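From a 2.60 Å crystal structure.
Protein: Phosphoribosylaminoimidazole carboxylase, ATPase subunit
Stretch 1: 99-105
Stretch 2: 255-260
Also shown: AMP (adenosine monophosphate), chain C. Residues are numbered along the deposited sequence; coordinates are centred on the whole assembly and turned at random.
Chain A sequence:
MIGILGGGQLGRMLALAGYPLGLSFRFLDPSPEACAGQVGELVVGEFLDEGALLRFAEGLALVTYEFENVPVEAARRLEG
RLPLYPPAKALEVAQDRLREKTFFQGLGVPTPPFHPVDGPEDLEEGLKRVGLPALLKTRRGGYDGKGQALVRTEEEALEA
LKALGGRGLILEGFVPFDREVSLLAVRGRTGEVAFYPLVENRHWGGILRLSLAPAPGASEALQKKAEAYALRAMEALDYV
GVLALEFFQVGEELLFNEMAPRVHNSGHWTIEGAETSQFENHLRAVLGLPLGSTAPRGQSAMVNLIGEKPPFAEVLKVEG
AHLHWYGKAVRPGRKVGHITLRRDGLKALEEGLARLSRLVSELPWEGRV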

ATOM      1  N   ARG A  99      12.552  33.980   6.775  1.00 58.54           N
ATOM      2  CA  ARG A  99      11.137  34.129   6.465  1.00 58.92           C
ATOM      3  C   ARG A  99      10.345  33.067   7.220  1.00 59.45           C
ATOM      4  O   ARG A  99       9.191  33.281   7.589  1.00 59.84           O
ATOM      5  CB  ARG A  99      10.927  33.991   4.949  1.00 60.48           C
ATOM      6  CG  ARG A  99       9.479  34.001   4.469  1.00 59.66           C
ATOM      7  CD  ARG A  99       8.820  35.349   4.635  1.00 59.28           C
ATOM      8  NE  ARG A  99       7.496  35.373   4.015  1.00 61.51           N
ATOM      9  CZ  ARG A  99       7.278  35.295   2.703  1.00 62.19           C
ATOM     10  NH1 ARG A  99       8.301  35.190   1.859  1.00 63.19           N
ATOM     11  NH2 ARG A  99       6.037  35.316   2.231  1.00 60.06           N
ATOM     12  N   GLU A 100      10.985  31.927   7.467  1.00 60.42           N
ATOM     13  CA  GLU A 100      10.353  30.812   8.171  1.00 60.91           C
ATOM     14  C   GLU A 100      10.171  31.135   9.655  1.00 60.79           C
ATOM     15  O   GLU A 100       9.062  31.046  10.197  1.00 59.15           O
ATOM     16  CB  GLU A 100      11.217  29.559   8.014  1.00 61.27           C
ATOM     17  CG  GLU A 100      10.464  28.249   8.079  1.00 62.22           C
ATOM     18  CD  GLU A 100      11.375  27.054   7.857  1.00 64.33           C
ATOM     19  OE1 GLU A 100      10.864  25.937   7.618  1.00 64.18           O
ATOM     20  OE2 GLU A 100      12.609  27.234   7.928  1.00 65.45           O
ATOM     21  N   LYS A 101      11.271  31.512  10.301  1.00 60.33           N
ATOM     22  CA  LYS A 101      11.262  31.856  11.716  1.00 60.98           C
ATOM     23  C   LYS A 101      10.342  33.039  12.038  1.00 61.14           C
ATOM     24  O   LYS A 101       9.558  32.981  12.989  1.00 61.10           O
ATOM     25  CB  LYS A 101      12.684  32.179  12.184  1.00 61.43           C
ATOM     26  CG  LYS A 101      13.366  31.093  13.006  1.00 61.94           C
ATOM     27  CD  LYS A 101      13.700  29.869  12.181  1.00 65.58           C
ATOM     28  CE  LYS A 101      14.813  29.049  12.835  1.00 66.45           C
ATOM     29  NZ  LYS A 101      14.487  28.606  14.223  1.00 66.20           N
ATOM     30  N   THR A 102      10.435  34.110  11.255  1.00 61.45           N
ATOM     31  CA  THR A 102       9.600  35.285  11.499  1.00 61.57           C
ATOM     32  C   THR A 102       8.133  34.912  11.396  1.00 61.99           C
ATOM     33  O   THR A 102       7.323  35.324  12.228  1.00 63.48           O
ATOM     34  CB  THR A 102       9.873  36.427  10.494  1.00 60.67           C
ATOM     35  OG1 THR A 102       9.379  36.062   9.201  1.00 61.47           O
ATOM     36  CG2 THR A 102      11.362  36.718  10.405  1.00 59.89           C
ATOM     37  N   PHE A 103       7.794  34.129  10.374  1.00 62.17           N
ATOM     38  CA  PHE A 103       6.414  33.697  10.165  1.00 62.47           C
ATOM     39  C   PHE A 103       5.836  32.990  11.396  1.00 63.73           C
ATOM     40  O   PHE A 103       4.761  33.350  11.881  1.00 63.12           O
ATOM     41  CB  PHE A 103       6.333  32.786   8.933  1.00 59.93           C
ATOM     42  CG  PHE A 103       5.000  32.108   8.758  1.00 58.15           C
ATOM     43  CD1 PHE A 103       4.778  30.833   9.275  1.00 57.34           C
ATOM     44  CD2 PHE A 103       3.965  32.740   8.079  1.00 56.52           C
ATOM     45  CE1 PHE A 103       3.547  30.196   9.114  1.00 56.90           C
ATOM     46  CE2 PHE A 103       2.732  32.111   7.915  1.00 55.85           C
ATOM     47  CZ  PHE A 103       2.523  30.837   8.433  1.00 56.33           C
ATOM     48  N   PHE A 104       6.548  31.985  11.901  1.00 65.36           N
ATOM     49  CA  PHE A 104       6.074  31.265  13.078  1.00 67.23           C
ATOM     50  C   PHE A 104       6.181  32.146  14.313  1.00 68.05           C
ATOM     51  O   PHE A 104       5.319  32.104  15.193  1.00 68.79           O
ATOM     52  CB  PHE A 104       6.862  29.960  13.280  1.00 66.83           C
ATOM     53  CG  PHE A 104       6.296  28.793  12.525  1.00 65.83           C
ATOM     54  CD1 PHE A 104       6.438  28.702  11.145  1.00 65.72           C
ATOM     55  CD2 PHE A 104       5.564  27.815  13.184  1.00 65.99           C
ATOM     56  CE1 PHE A 104       5.856  27.659  10.432  1.00 64.79           C
ATOM     57  CE2 PHE A 104       4.977  26.766  12.480  1.00 66.53           C
ATOM     58  CZ  PHE A 104       5.124  26.689  11.099  1.00 64.82           C
ATOM     59  N   GLN A 105       7.240  32.945  14.379  1.00 68.81           N
ATOM     60  CA  GLN A 105       7.415  33.842  15.508  1.00 69.86           C
ATOM     61  C   GLN A 105       6.213  34.778  15.547  1.00 69.40           C
ATOM     62  O   GLN A 105       5.769  35.189  16.615  1.00 69.72           O
ATOM     63  CB  GLN A 105       8.705  34.651  15.359  1.00 70.66           C
ATOM     64  CG  GLN A 105       8.804  35.819  16.328  1.00 71.48           C
ATOM     65  CD  GLN A 105      10.120  36.558  16.209  1.00 72.54           C
ATOM     66  OE1 GLN A 105      11.145  36.105  16.717  1.00 73.64           O
ATOM     67  NE2 GLN A 105      10.102  37.697  15.524  1.00 71.49           N
ATOM     68  N   LEU A 255      10.048  24.384  20.348  1.00 69.77           N
ATOM     69  CA  LEU A 255      10.598  25.509  19.597  1.00 67.52           C
ATOM     70  C   LEU A 255      10.613  25.153  18.106  1.00 66.55           C
ATOM     71  O   LEU A 255      11.296  24.213  17.693  1.00 66.72           O
ATOM     72  CB  LEU A 255      12.026  25.808  20.056  1.00 67.03           C
ATOM     73  CG  LEU A 255      12.279  25.983  21.555  1.00 67.31           C
ATOM     74  CD1 LEU A 255      13.758  26.253  21.783  1.00 64.88           C
ATOM     75  CD2 LEU A 255      11.431  27.122  22.101  1.00 66.47           C
ATOM     76  N   PHE A 256       9.857  25.896  17.304  1.00 63.52           N
ATOM     77  CA  PHE A 256       9.804  25.643  15.869  1.00 60.70           C
ATOM     78  C   PHE A 256      11.192  25.653  15.253  1.00 58.43           C
ATOM     79  O   PHE A 256      11.939  26.608  15.426  1.00 58.57           O
ATOM     80  CB  PHE A 256       8.953  26.702  15.170  1.00 62.08           C
ATOM     81  CG  PHE A 256       9.071  26.674  13.669  1.00 63.89           C
ATOM     82  CD1 PHE A 256       8.372  25.737  12.918  1.00 64.29           C
ATOM     83  CD2 PHE A 256       9.913  27.564  13.007  1.00 64.23           C
ATOM     84  CE1 PHE A 256       8.511  25.688  11.525  1.00 63.75           C
ATOM     85  CE2 PHE A 256      10.057  27.519  11.619  1.00 63.89           C
ATOM     86  CZ  PHE A 256       9.355  26.580  10.879  1.00 63.10           C
ATOM     87  N   ASN A 257      11.526  24.592  14.527  1.00 56.95           N
ATOM     88  CA  ASN A 257      12.824  24.493  13.864  1.00 55.68           C
ATOM     89  C   ASN A 257      12.678  24.629  12.348  1.00 55.18           C
ATOM     90  O   ASN A 257      13.256  25.531  11.753  1.00 53.44           O
ATOM     91  CB  ASN A 257      13.501  23.159  14.208  1.00 55.86           C
ATOM     92  CG  ASN A 257      14.681  22.839  13.289  1.00 56.64           C
ATOM     93  OD1 ASN A 257      15.563  23.667  13.078  1.00 58.19           O
ATOM     94  ND2 ASN A 257      14.698  21.626  12.747  1.00 57.72           N
ATOM     95  N   GLU A 258      11.900  23.735  11.734  1.00 56.00           N
ATOM     96  CA  GLU A 258      11.686  23.739  10.282  1.00 55.57           C
ATOM     97  C   GLU A 258      10.278  23.339   9.873  1.00 53.94           C
ATOM     98  O   GLU A 258       9.584  22.624  10.596  1.00 52.36           O
ATOM     99  CB  GLU A 258      12.634  22.760   9.586  1.00 58.14           C
ATOM    100  CG  GLU A 258      14.024  23.264   9.311  1.00 64.91           C
ATOM    101  CD  GLU A 258      14.843  22.268   8.504  1.00 68.68           C
ATOM    102  OE1 GLU A 258      15.084  21.145   9.004  1.00 69.36           O
ATOM    103  OE2 GLU A 258      15.241  22.610   7.369  1.00 71.27           O
ATOM    104  N   MET A 259       9.871  23.795   8.693  1.00 52.49           N
ATOM    105  CA  MET A 259       8.571  23.440   8.149  1.00 51.42           C
ATOM    106  C   MET A 259       8.793  22.985   6.708  1.00 48.87           C
ATOM    107  O   MET A 259       9.659  23.505   6.007  1.00 48.81           O
ATOM    108  CB  MET A 259       7.598  24.627   8.206  1.00 53.93           C
ATOM    109  CG  MET A 259       7.795  25.703   7.155  1.00 59.13           C
ATOM    110  SD  MET A 259       6.328  25.870   6.091  1.00 65.71           S
ATOM    111  CE  MET A 259       5.320  26.979   7.048  1.00 64.96           C
ATOM    112  N   ALA A 260       8.036  21.980   6.286  1.00 46.32           N
ATOM    113  CA  ALA A 260       8.136  21.456   4.925  1.00 43.11           C
ATOM    114  C   ALA A 260       6.710  21.385   4.389  1.00 40.85           C
ATOM    115  O   ALA A 260       5.857  20.715   4.966  1.00 39.09           O
ATOM    116  CB  ALA A 260       8.777  20.068   4.936  1.00 40.98           C
TER
HETATM  117  P   AMP C 370      18.811  21.501   9.113  1.00132.20           P
HETATM  118  O1P AMP C 370      17.764  20.607   8.551  1.00131.72           O
HETATM  119  O2P AMP C 370      18.135  22.529  10.162  1.00131.72           O
HETATM  120  O3P AMP C 370      19.508  22.326   7.919  1.00131.30           O
HETATM  121  O5' AMP C 370      19.946  20.615   9.867  1.00130.07           O
HETATM  122  C5' AMP C 370      19.329  19.911  10.961  1.00126.64           C
HETATM  123  C4' AMP C 370      20.417  19.293  11.861  1.00123.96           C
HETATM  124  O4' AMP C 370      21.226  20.328  12.511  1.00121.96           O
HETATM  125  C3' AMP C 370      19.806  18.426  12.978  1.00122.57           C
HETATM  126  O3' AMP C 370      20.565  17.222  13.147  1.00122.87           O
HETATM  127  C2' AMP C 370      19.830  19.318  14.227  1.00120.93           C
HETATM  128  O2' AMP C 370      20.104  18.549  15.407  1.00120.03           O
HETATM  129  C1' AMP C 370      20.924  20.373  13.947  1.00119.12           C
HETATM  130  N9  AMP C 370      20.458  21.727  14.338  1.00115.57           N
HETATM  131  C8  AMP C 370      19.802  22.632  13.541  1.00114.82           C
HETATM  132  N7  AMP C 370      19.542  23.721  14.204  1.00113.54           N
HETATM  133  C5  AMP C 370      20.008  23.600  15.463  1.00112.76           C
HETATM  134  C6  AMP C 370      20.021  24.434  16.614  1.00112.06           C
HETATM  135  N6  AMP C 370      19.457  25.698  16.574  1.00111.44           N
HETATM  136  N1  AMP C 370      20.595  23.970  17.748  1.00111.57           N
HETATM  137  C2  AMP C 370      21.148  22.749  17.807  1.00111.66           C
HETATM  138  N3  AMP C 370      21.156  21.936  16.747  1.00112.13           N
HETATM  139  C4  AMP C 370      20.606  22.313  15.571  1.00113.44           C

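How do the two backbones meet? Residues 99-105 form part of a longer helix, with F104 N hydrogen-bonded to E100 O at 3.2 Å, while 255-260 form a strand, with a break from extended geometry at N257 (psi -59°). Their axes approach to 9.0 Å with 115° between their N-to-C directions, so the helix lies obliquely across the strand. The CA atoms of E100 and E258 are 7.5 Å apart, those of F104 and F256 7.3 Å; one helical turn thus faces the strand.

What fills the space between them? Of the 395 Å² buried between the stretches, both sides summed, much belongs to two phenylalanines, with E100 covered about as much as F104. The F104 and F256 rings stack face to face, with planes only 7° apart and CE1 of F104 3.5 Å from CE1 of F256. Both CA-to-CB bonds point toward the opposing stretch, and the flat rings lie in van der Waals contact. M259 extends the apolar patch: its CE lies at the edge of the F104 ring, 3.5 Å from F104 CE1, and also 4.2 Å from F103 CE1. The flexible thioether chain reaches both rings.

What does the buried E100 do? With chi1 and chi2 both t, it stretches across to the strand, where its OE1 accepts a hydrogen bond from M259 N at 2.6 Å. A carboxylate thereby satisfies a backbone amide. Its aliphatic part is used as well, since E100 CG sits at the edge of the F256 ring, 3.4 Å from F256 CZ.

What does the neighbouring lysine add? The CA-to-CB bond of K101 points sideways, but its long chain brings the end nearer, and K101 NZ makes a weak hydrogen bond to F256 O at 3.5 Å. That ammonium group is also hydrogen-bonded elsewhere in the structure.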